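Long-range contacts in dihydroorotase (Saccharomyces cerevisiae S288C, PDB 6L0A), which catalyses the zinc-dependent interconversion of dihydroorotate and N-carbamoyl-L-aspartate in the de novo pyrimidine pathway, in which it supplies dihydroorotate: residues S257-H262 with C274-Q280; T210-L214 with C229-A233; V15-E19 with I40-Q45; S281-Y286 with Q332-I338. All coordinates share one frame; numbering follows the deposited sequence.

Interaction 1: residues S257-H262 with C274-Q280. With ZN (zinc ion), chain K; LMR ((2S)-2-hydroxybutanedioic acid), chain M.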
# COMPACT_ATOMS: atom_id res chain seq x y z
N SER C 257 18.77 10.42 -2.85
CA SER C 257 18.24 9.08 -3.12
C SER C 257 17.28 8.61 -2.03
O SER C 257 16.35 7.85 -2.30
CB SER C 257 19.38 8.08 -3.25
OG SER C 257 20.06 7.90 -2.02
N ASP C 258 17.52 9.04 -0.79
CA ASP C 258 16.94 8.37 0.37
C ASP C 258 17.14 6.87 0.28
O ASP C 258 16.26 6.08 0.62
CB ASP C 258 15.45 8.71 0.53
CG ASP C 258 14.93 8.34 1.91
OD1 ASP C 258 15.78 8.18 2.81
OD2 ASP C 258 13.70 8.18 2.10
N SER C 259 18.31 6.45 -0.22
CA SER C 259 18.62 5.03 -0.18
C SER C 259 18.64 4.56 1.27
O SER C 259 19.35 5.13 2.11
CB SER C 259 19.96 4.75 -0.87
OG SER C 259 20.29 3.38 -0.75
N ALA C 260 17.84 3.54 1.57
CA ALA C 260 17.54 3.12 2.93
C ALA C 260 17.74 1.61 3.02
O ALA C 260 16.81 0.84 2.75
CB ALA C 260 16.12 3.50 3.33
N PRO C 261 18.94 1.16 3.41
CA PRO C 261 19.22 -0.28 3.43
C PRO C 261 18.48 -0.99 4.56
O PRO C 261 18.54 -0.57 5.72
CB PRO C 261 20.74 -0.35 3.63
CG PRO C 261 21.24 1.06 3.45
CD PRO C 261 20.11 1.97 3.77
N HIS C 262 17.80 -2.08 4.22
CA HIS C 262 17.23 -2.98 5.21
C HIS C 262 17.58 -4.42 4.85
O HIS C 262 17.54 -4.80 3.68
CB HIS C 262 15.70 -2.84 5.27
CG HIS C 262 15.25 -1.52 5.80
ND1 HIS C 262 15.31 -1.20 7.14
CD2 HIS C 262 14.74 -0.44 5.18
CE1 HIS C 262 14.86 0.03 7.32
NE2 HIS C 262 14.51 0.51 6.14
N CYS C 274 9.57 -2.69 7.44
CA CYS C 274 10.39 -1.49 7.49
C CYS C 274 10.24 -0.67 6.21
O CYS C 274 10.23 -1.22 5.11
CB CYS C 274 11.86 -1.85 7.68
SG CYS C 274 12.17 -2.60 9.26
N ALA C 275 10.15 0.65 6.36
CA ALA C 275 10.05 1.54 5.21
C ALA C 275 11.43 1.85 4.65
O ALA C 275 12.35 2.18 5.40
CB ALA C 275 9.36 2.84 5.61
N GLY C 276 11.56 1.75 3.33
CA GLY C 276 12.79 2.15 2.67
C GLY C 276 13.15 1.34 1.45
O GLY C 276 12.99 0.11 1.42
N VAL C 277 13.66 2.03 0.43
CA VAL C 277 14.12 1.42 -0.81
C VAL C 277 15.63 1.60 -0.86
O VAL C 277 16.15 2.67 -0.54
CB VAL C 277 13.45 2.08 -2.03
CG1 VAL C 277 14.11 1.63 -3.35
CG2 VAL C 277 11.92 1.78 -2.03
N TYR C 278 16.35 0.54 -1.26
CA TYR C 278 17.81 0.57 -1.37
C TYR C 278 18.21 0.85 -2.81
O TYR C 278 18.11 -0.02 -3.67
CB TYR C 278 18.44 -0.73 -0.88
CG TYR C 278 19.94 -0.69 -1.13
CD1 TYR C 278 20.76 0.07 -0.31
CD2 TYR C 278 20.51 -1.36 -2.20
CE1 TYR C 278 22.14 0.14 -0.54
CE2 TYR C 278 21.89 -1.29 -2.45
CZ TYR C 278 22.69 -0.53 -1.61
OH TYR C 278 24.06 -0.47 -1.85
N SER C 279 18.73 2.05 -3.06
CA SER C 279 19.10 2.46 -4.40
C SER C 279 20.58 2.82 -4.55
O SER C 279 20.99 3.19 -5.65
CB SER C 279 18.24 3.66 -4.85
OG SER C 279 18.38 4.74 -3.94
N GLN C 280 21.38 2.70 -3.49
CA GLN C 280 22.74 3.27 -3.54
C GLN C 280 23.59 2.62 -4.63
O GLN C 280 24.31 3.31 -5.35
CB GLN C 280 23.43 3.13 -2.20
CG GLN C 280 24.49 4.19 -1.96
CD GLN C 280 23.86 5.54 -1.67
OE1 GLN C 280 23.24 5.73 -0.63
NE2 GLN C 280 23.97 6.48 -2.62
ZN ZN K . 15.83 9.35 4.50
C1 LMR M . 12.84 7.46 5.48
O1A LMR M . 13.55 8.28 4.84
O1B LMR M . 11.66 7.78 5.70
C2 LMR M . 13.38 6.10 6.00
O2 LMR M . 12.76 4.95 5.46
C3 LMR M . 14.79 5.90 5.55
C4 LMR M . 15.26 4.92 6.60
O4A LMR M . 14.81 3.72 6.66
O4B LMR M . 16.08 5.40 7.39
O HOH W 1 16.22 6.36 -4.49
O HOH W 2 13.74 4.84 0.78
O HOH W 3 22.27 3.57 1.05
O HOH W 4 15.89 -1.61 1.77
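A single hydroxyl, that of Ser259, receives two successive backbone N-H groups from the facing segment: Ser279 N lies 3.1 Å from Ser259 OG and Gln280 N 3.0 Å from it, the latter bond bent and weak. This happens in the long loop that follows strand 253-255 in the TIM-barrel fold of the amidohydrolase superfamily, where both segments belong to one excursion that folds back on itself beside the bound malate. With OG anti to the backbone N (chi1 176°), the hydroxyl is placed where the N-H groups of Ser279 and Gln280 can reach it. Just before it, Ser257 OG accepts from Ser259 N in an ST turn, and also bonds to Asp12. Further along, Ala260 N donates to Val277 O at 2.8 Å, and Ala260 CB packs against Gly276 CA. A CB on Gly276 would probably clash with Ala260 CB and His262 NE2, and the backbone angles there (phi 147°) also disfavour one. His262 is held from two directions: Cys274 CB sits over one ring face, a CH-pi contact, while NE2 donates to Ala275 O at 2.8 Å, above the carbonyl plane. The same nitrogen makes a weak bond to malate O4A, so the contact reaches the ligand directly. At the other end Asp258 joins His14 and His16 on one zinc ion, its OD1 2.1 Å from the metal.

Interaction 2: residues T210-L214 with C229-A233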
# COMPACT_ATOMS: atom_id res chain seq x y z
N THR C 210 13.92 11.42 -5.15
CA THR C 210 14.60 10.15 -5.09
C THR C 210 14.61 9.50 -6.47
O THR C 210 13.92 9.93 -7.39
CB THR C 210 13.91 9.19 -4.13
OG1 THR C 210 12.64 8.83 -4.69
CG2 THR C 210 13.70 9.85 -2.76
N ALA C 211 15.39 8.43 -6.58
CA ALA C 211 15.32 7.60 -7.77
C ALA C 211 13.99 6.85 -7.82
O ALA C 211 13.32 6.81 -8.86
CB ALA C 211 16.49 6.62 -7.81
N HIS C 212 13.58 6.26 -6.70
CA HIS C 212 12.46 5.31 -6.78
C HIS C 212 11.12 6.01 -6.97
O HIS C 212 10.21 5.43 -7.56
CB HIS C 212 12.44 4.39 -5.56
CG HIS C 212 12.57 5.08 -4.24
ND1 HIS C 212 13.78 5.52 -3.74
CD2 HIS C 212 11.64 5.36 -3.29
CE1 HIS C 212 13.59 6.06 -2.55
NE2 HIS C 212 12.30 5.97 -2.24
N HIS C 213 10.98 7.26 -6.51
CA HIS C 213 9.72 7.95 -6.76
C HIS C 213 9.58 8.42 -8.20
O HIS C 213 8.49 8.86 -8.57
CB HIS C 213 9.57 9.13 -5.79
CG HIS C 213 9.32 8.70 -4.37
ND1 HIS C 213 10.23 8.89 -3.35
CD2 HIS C 213 8.24 8.10 -3.81
CE1 HIS C 213 9.73 8.41 -2.22
NE2 HIS C 213 8.52 7.93 -2.47
N LEU C 214 10.65 8.38 -9.00
CA LEU C 214 10.55 8.64 -10.43
C LEU C 214 10.04 7.43 -11.20
O LEU C 214 9.72 7.56 -12.39
CB LEU C 214 11.90 9.08 -10.99
CG LEU C 214 12.53 10.30 -10.30
CD1 LEU C 214 13.80 10.74 -11.02
CD2 LEU C 214 11.53 11.45 -10.21
N CYS C 229 8.14 2.57 1.06
CA CYS C 229 8.98 3.50 1.79
C CYS C 229 8.11 4.65 2.25
O CYS C 229 6.92 4.71 1.94
CB CYS C 229 10.10 4.01 0.87
SG CYS C 229 9.30 4.88 -0.54
N LYS C 230 8.69 5.59 3.00
CA LYS C 230 7.98 6.80 3.36
C LYS C 230 8.70 8.01 2.77
O LYS C 230 9.94 8.01 2.72
CB LYS C 230 7.86 6.95 4.90
CG LYS C 230 7.12 5.78 5.61
CD LYS C 230 5.69 5.60 5.11
CE LYS C 230 4.80 6.73 5.57
NZ LYS C 230 4.36 6.58 7.03
N PRO C 231 7.98 9.01 2.23
CA PRO C 231 6.54 8.97 1.98
C PRO C 231 6.25 7.92 0.92
O PRO C 231 7.15 7.61 0.10
CB PRO C 231 6.20 10.38 1.49
CG PRO C 231 7.48 11.21 1.65
CD PRO C 231 8.61 10.22 1.67
N VAL C 232 5.06 7.32 0.97
CA VAL C 232 4.75 6.26 0.02
C VAL C 232 4.66 6.84 -1.38
O VAL C 232 4.32 8.02 -1.57
CB VAL C 232 3.44 5.55 0.41
CG1 VAL C 232 3.51 5.00 1.85
CG2 VAL C 232 2.23 6.48 0.23
N ALA C 233 4.97 6.01 -2.38
CA ALA C 233 4.71 6.38 -3.76
C ALA C 233 3.20 6.47 -3.99
O ALA C 233 2.43 5.64 -3.49
CB ALA C 233 5.34 5.36 -4.72
O HOH W 5 11.71 7.63 0.25
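His213 lays the edge of its imidazole along the backbone of residues 231-233, with CD2 3.9 Å from Ala233 CA and NE2 donating to Pro231 O at 2.9 Å. The contact joins two loops of the TIM barrel: residues 210-214 come directly after strand 205-209, whereas the loop holding 229-233 leads towards helix 236-246. The ring is aimed by an ST motif at the start of the first loop, where Thr210 OG1 accepts from His213 N and lies 2.8 Å from His213 ND1 in a second hydrogen bond. Both ring nitrogens are thus engaged, which fixes the ring's rotation. The carbonyl it reaches follows a cis peptide bond before Pro231, a residue whose ring also touches the zinc ligand His180. A phenylalanine in place of His213 would probably leave Pro231 O without this donor and cost Thr210 OG1 its bond to ND1. Cys229 SG fits against both histidines: it meets His212 at the ring edge, 3.6 Å from NE2, and approaches the His213 ring obliquely. His212 CD2 lies over the rim of one face of His213, the two ring planes being inclined, while Thr210 OG1 stands 3.5 Å above the plane of the His212 ring, over its centre. At the His212 edge a water in the ring plane links the segments, 3.1 Å from His212 NE2 and donating to Lys230 O.

Interaction 3: residues V15-E19 with I40-Q45. With ZN (zinc ion), chain K; LMR ((2S)-2-hydroxybutanedioic acid), chain M.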
# COMPACT_ATOMS: atom_id res chain seq x y z
N VAL C 15 21.30 10.26 2.13
CA VAL C 15 21.89 8.92 2.17
C VAL C 15 21.75 8.33 3.56
O VAL C 15 22.04 9.00 4.56
CB VAL C 15 23.38 8.94 1.75
CG1 VAL C 15 24.04 7.60 2.01
CG2 VAL C 15 23.50 9.30 0.27
N HIS C 16 21.34 7.06 3.64
CA HIS C 16 21.41 6.27 4.86
C HIS C 16 22.47 5.18 4.71
O HIS C 16 22.38 4.37 3.78
CB HIS C 16 20.05 5.61 5.18
CG HIS C 16 18.95 6.60 5.46
ND1 HIS C 16 18.70 7.09 6.72
CD2 HIS C 16 18.04 7.18 4.64
CE1 HIS C 16 17.69 7.94 6.67
NE2 HIS C 16 17.27 8.01 5.41
N VAL C 17 23.44 5.14 5.62
CA VAL C 17 24.44 4.07 5.62
C VAL C 17 24.44 3.28 6.92
O VAL C 17 25.26 2.36 7.05
CB VAL C 17 25.86 4.59 5.32
CG1 VAL C 17 25.97 5.10 3.88
CG2 VAL C 17 26.27 5.65 6.33
N ARG C 18 23.56 3.58 7.87
CA ARG C 18 23.37 2.75 9.06
C ARG C 18 24.68 2.67 9.86
O ARG C 18 25.48 3.62 9.87
CB ARG C 18 22.80 1.38 8.67
CG ARG C 18 21.68 1.39 7.64
CD ARG C 18 20.44 2.08 8.17
NE ARG C 18 19.29 1.79 7.32
CZ ARG C 18 18.19 2.52 7.27
NH1 ARG C 18 18.06 3.61 8.03
NH2 ARG C 18 17.21 2.17 6.44
N GLU C 19 24.90 1.54 10.55
CA GLU C 19 26.08 1.33 11.39
C GLU C 19 26.55 -0.11 11.23
O GLU C 19 25.95 -0.91 10.49
CB GLU C 19 25.78 1.67 12.85
CG GLU C 19 25.65 3.17 13.14
CD GLU C 19 25.72 3.50 14.63
OE1 GLU C 19 24.67 3.47 15.31
OE2 GLU C 19 26.84 3.79 15.11
N ILE C 40 24.68 12.63 4.83
CA ILE C 40 24.45 11.43 5.64
C ILE C 40 23.35 11.70 6.67
O ILE C 40 23.49 12.59 7.52
CB ILE C 40 25.73 10.97 6.34
CG1 ILE C 40 26.82 10.67 5.30
CG2 ILE C 40 25.48 9.78 7.26
CD1 ILE C 40 26.50 9.45 4.41
N MET C 41 22.30 10.90 6.64
CA MET C 41 21.17 11.15 7.53
C MET C 41 21.45 10.61 8.93
O MET C 41 22.28 9.71 9.12
CB MET C 41 19.91 10.53 6.94
CG MET C 41 19.39 11.31 5.71
SD MET C 41 18.97 13.01 6.14
CE MET C 41 18.85 13.86 4.56
N PRO C 42 20.76 11.15 9.96
CA PRO C 42 21.18 10.89 11.34
C PRO C 42 20.27 9.99 12.17
O PRO C 42 20.38 9.97 13.40
CB PRO C 42 21.19 12.31 11.93
CG PRO C 42 19.97 12.92 11.31
CD PRO C 42 19.90 12.34 9.88
N ASN C 43 19.34 9.27 11.55
CA ASN C 43 18.35 8.51 12.31
C ASN C 43 18.92 7.14 12.70
O ASN C 43 18.39 6.08 12.39
CB ASN C 43 17.04 8.40 11.53
CG ASN C 43 17.20 7.66 10.22
OD1 ASN C 43 18.29 7.63 9.64
ND2 ASN C 43 16.11 7.05 9.75
N LEU C 44 20.04 7.20 13.42
CA LEU C 44 20.61 6.03 14.06
C LEU C 44 19.88 5.72 15.36
O LEU C 44 18.96 6.45 15.79
CB LEU C 44 22.10 6.24 14.32
CG LEU C 44 22.97 6.71 13.14
CD1 LEU C 44 24.45 6.71 13.50
CD2 LEU C 44 22.74 5.83 11.94
N GLN C 45 20.29 4.63 16.01
CA GLN C 45 19.86 4.26 17.35
C GLN C 45 21.09 4.29 18.26
O GLN C 45 21.96 3.42 18.13
CB GLN C 45 19.22 2.88 17.38
CG GLN C 45 17.90 2.76 16.64
CD GLN C 45 17.21 1.43 16.91
OE1 GLN C 45 17.58 0.71 17.85
NE2 GLN C 45 16.21 1.09 16.10
ZN ZN K . 15.83 9.35 4.50
C1 LMR M . 12.84 7.46 5.48
O1A LMR M . 13.55 8.28 4.84
O1B LMR M . 11.66 7.78 5.70
C2 LMR M . 13.38 6.10 6.00
O2 LMR M . 12.76 4.95 5.46
C3 LMR M . 14.79 5.90 5.55
C4 LMR M . 15.26 4.92 6.60
O4A LMR M . 14.81 3.72 6.66
O4B LMR M . 16.08 5.40 7.39
O HOH W 6 23.33 7.15 8.01
O HOH W 7 19.61 4.55 10.27
O HOH W 8 22.21 2.87 14.63
O HOH W 9 24.46 2.69 18.46
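Val15 and Ile40 pair as a parallel bridge, their CA atoms 5.0 Å apart, and Met41 N donates a nearly straight bond of 2.8 Å to Val15 O before the two chains leave the sheet as loops. This is the C-terminal mouth of the first beta-alpha-beta crossover of the TIM barrel, with helix 20-32 connecting strands 11-15 and 37-40. Val15 CG1 meets Ile40 CD1 on the face that packs on helices 20-32 and 51-64. His16, the second histidine of the His-x-His motif, binds zinc through NE2 at 2.2 Å. Its ring is sandwiched: Met41 CB lies over one face, malate O4B over the opposite one, and Asn43 OD1 stands in the ring plane, 3.0 Å from ND1, with the amide turned 56° to the imidazole. Arg18 bends at chi2 (-65°), bringing its guanidinium back over the pocket so that NH1 and NH2 each bond one oxygen of the same malate carboxylate. That pairing would help neutralise the ligand's charge. Towards the ends of the segments Leu44 CD1 packs against Glu19 CD. Malate O4B is gripped twice, by Arg18 NH1 at 2.7 Å and by Asn43 ND2 at 2.9 Å.

Interaction 4: residues S281-Y286 with Q332-I338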
# COMPACT_ATOMS: atom_id res chain seq x y z
N SER C 281 23.51 1.29 -4.76
CA SER C 281 24.42 0.55 -5.64
C SER C 281 24.32 0.95 -7.10
O SER C 281 25.26 0.72 -7.87
CB SER C 281 24.18 -0.96 -5.51
OG SER C 281 24.70 -1.48 -4.30
N PHE C 282 23.20 1.54 -7.53
CA PHE C 282 23.04 1.93 -8.92
C PHE C 282 22.43 3.31 -9.03
O PHE C 282 21.72 3.61 -10.00
CB PHE C 282 22.22 0.90 -9.70
CG PHE C 282 22.81 -0.48 -9.64
CD1 PHE C 282 23.77 -0.86 -10.56
CD2 PHE C 282 22.44 -1.37 -8.65
CE1 PHE C 282 24.34 -2.12 -10.51
CE2 PHE C 282 23.01 -2.63 -8.58
CZ PHE C 282 23.96 -3.00 -9.51
N ALA C 283 22.71 4.17 -8.04
CA ALA C 283 22.01 5.44 -7.89
C ALA C 283 21.99 6.25 -9.19
O ALA C 283 20.92 6.58 -9.71
CB ALA C 283 22.65 6.24 -6.75
N ILE C 284 23.16 6.57 -9.73
CA ILE C 284 23.17 7.44 -10.91
C ILE C 284 22.60 6.71 -12.13
O ILE C 284 21.81 7.32 -12.87
CB ILE C 284 24.57 7.99 -11.17
CG1 ILE C 284 25.04 8.81 -9.97
CG2 ILE C 284 24.55 8.88 -12.41
CD1 ILE C 284 24.19 10.05 -9.72
N PRO C 285 22.96 5.45 -12.40
CA PRO C 285 22.29 4.72 -13.50
C PRO C 285 20.76 4.73 -13.42
O PRO C 285 20.12 4.82 -14.48
CB PRO C 285 22.86 3.31 -13.37
CG PRO C 285 24.22 3.50 -12.79
CD PRO C 285 24.08 4.66 -11.83
N TYR C 286 20.15 4.64 -12.23
CA TYR C 286 18.69 4.74 -12.14
C TYR C 286 18.21 6.08 -12.68
O TYR C 286 17.25 6.14 -13.46
CB TYR C 286 18.21 4.61 -10.68
CG TYR C 286 18.37 3.27 -10.00
CD1 TYR C 286 17.86 2.10 -10.57
CD2 TYR C 286 19.00 3.18 -8.77
CE1 TYR C 286 18.00 0.89 -9.93
CE2 TYR C 286 19.15 1.98 -8.12
CZ TYR C 286 18.65 0.83 -8.71
OH TYR C 286 18.80 -0.36 -8.06
N GLN C 332 23.30 -2.92 -18.45
CA GLN C 332 23.63 -3.82 -17.36
C GLN C 332 22.35 -4.29 -16.69
O GLN C 332 21.27 -3.71 -16.87
CB GLN C 332 24.54 -3.15 -16.32
CG GLN C 332 23.92 -1.93 -15.67
CD GLN C 332 24.80 -1.32 -14.60
OE1 GLN C 332 25.35 -2.04 -13.75
NE2 GLN C 332 24.95 -0.00 -14.63
N VAL C 333 22.48 -5.35 -15.90
CA VAL C 333 21.34 -6.03 -15.27
C VAL C 333 21.51 -5.92 -13.77
O VAL C 333 22.52 -6.37 -13.21
CB VAL C 333 21.23 -7.49 -15.71
CG1 VAL C 333 20.30 -8.27 -14.78
CG2 VAL C 333 20.75 -7.58 -17.16
N ILE C 334 20.52 -5.31 -13.11
CA ILE C 334 20.56 -5.20 -11.65
C ILE C 334 20.47 -6.59 -11.04
O ILE C 334 19.59 -7.37 -11.43
CB ILE C 334 19.41 -4.31 -11.16
CG1 ILE C 334 19.51 -2.92 -11.78
CG2 ILE C 334 19.41 -4.22 -9.64
CD1 ILE C 334 18.20 -2.16 -11.79
N PRO C 335 21.33 -6.94 -10.08
CA PRO C 335 21.26 -8.26 -9.46
C PRO C 335 19.98 -8.44 -8.66
O PRO C 335 19.25 -7.49 -8.37
CB PRO C 335 22.49 -8.30 -8.55
CG PRO C 335 22.84 -6.86 -8.32
CD PRO C 335 22.47 -6.15 -9.59
N GLN C 336 19.73 -9.69 -8.26
CA GLN C 336 18.57 -10.01 -7.44
C GLN C 336 18.78 -9.64 -5.99
O GLN C 336 17.82 -9.27 -5.30
CB GLN C 336 18.24 -11.51 -7.54
CG GLN C 336 17.80 -11.96 -8.92
CD GLN C 336 16.48 -11.35 -9.35
OE1 GLN C 336 15.66 -10.97 -8.51
NE2 GLN C 336 16.26 -11.26 -10.66
N VAL C 337 20.02 -9.74 -5.50
CA VAL C 337 20.36 -9.49 -4.11
C VAL C 337 21.68 -8.73 -4.05
O VAL C 337 22.53 -8.86 -4.94
CB VAL C 337 20.45 -10.82 -3.32
CG1 VAL C 337 20.71 -10.58 -1.85
CG2 VAL C 337 19.17 -11.64 -3.49
N ILE C 338 21.83 -7.90 -3.02
CA ILE C 338 23.11 -7.29 -2.66
C ILE C 338 23.48 -7.84 -1.29
O ILE C 338 22.72 -7.68 -0.33
CB ILE C 338 23.03 -5.75 -2.64
CG1 ILE C 338 22.38 -5.21 -3.91
CG2 ILE C 338 24.41 -5.14 -2.46
CD1 ILE C 338 23.28 -5.23 -5.12
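Phe282 reaches from the N-cap of helix 283-293 and packs among Gln332, Ile334, Pro335 and Ile338, its ring carrying most of the contact. With CG anti to the carbonyl carbon (chi1 -58°), the side chain leaves the helix end and projects its far rim outwards: CZ comes to 3.5 Å from Pro335 CD, an oblique approach, while CE2 touches Ile334 CG2 at 4.1 Å. At the ring edge CE1 meets Gln332 OE1 at 3.4 Å, the amide standing almost perpendicular to the ring, 80° between the planes. Gln332 gets there on an extended chain (chi2 177°), and its other amide atom, NE2, bonds to Trp357 O while brushing Pro285 CG; that bond probably keeps the oxygen turned to the phenyl edge. Ile334 divides its branches between two aromatic rings: CG2 goes to Phe282, and CD1 lies 3.6 Å from Tyr286 CE1. Phe282 and Tyr286 also touch within the first turn of the helix, Phe282 CB lying over one face of the Tyr286 ring, whose hydroxyl bonds to Phe349 O. Ile338 closes the far side, its CD1 at the Phe282 edge and 4.1 Å from Ser281 OG, which is hydrogen-bonded to Tyr278 OH. An alanine at Phe282 would probably open a gap between Pro335, Ile334 and Ile338 and strip Gln332 OE1 of its aromatic neighbour. The whole is largely apolar docking of a barrel helix onto the antiparallel sheet that ends in strand 332-333, as in amidohydrolases, where a small beta-sheet domain packs beside the TIM barrel.

Interactions 1 and 3 line neighbouring parts of one pocket and share both the zinc ion and the malate. They meet directly: Arg18 NE lies 2.9 Å from Pro261 O and His16 N 3.2 Å from Ser259 O, both probable hydrogen bonds, which probably helps tie the two loops together. Interaction 2 backs onto interaction 1, with Ser257 O 3.3 Å from His212 CE1, and contributes Lys230 to the same pocket. Interaction 4 lies further out, its centre about 21 Å from that of interaction 3, yet it is continuous with interaction 1 through Ser281 and Tyr278, whose hydroxyls are hydrogen-bonded, and touches interaction 2 where Ala211 CB meets Tyr286 CB at 3.9 Å.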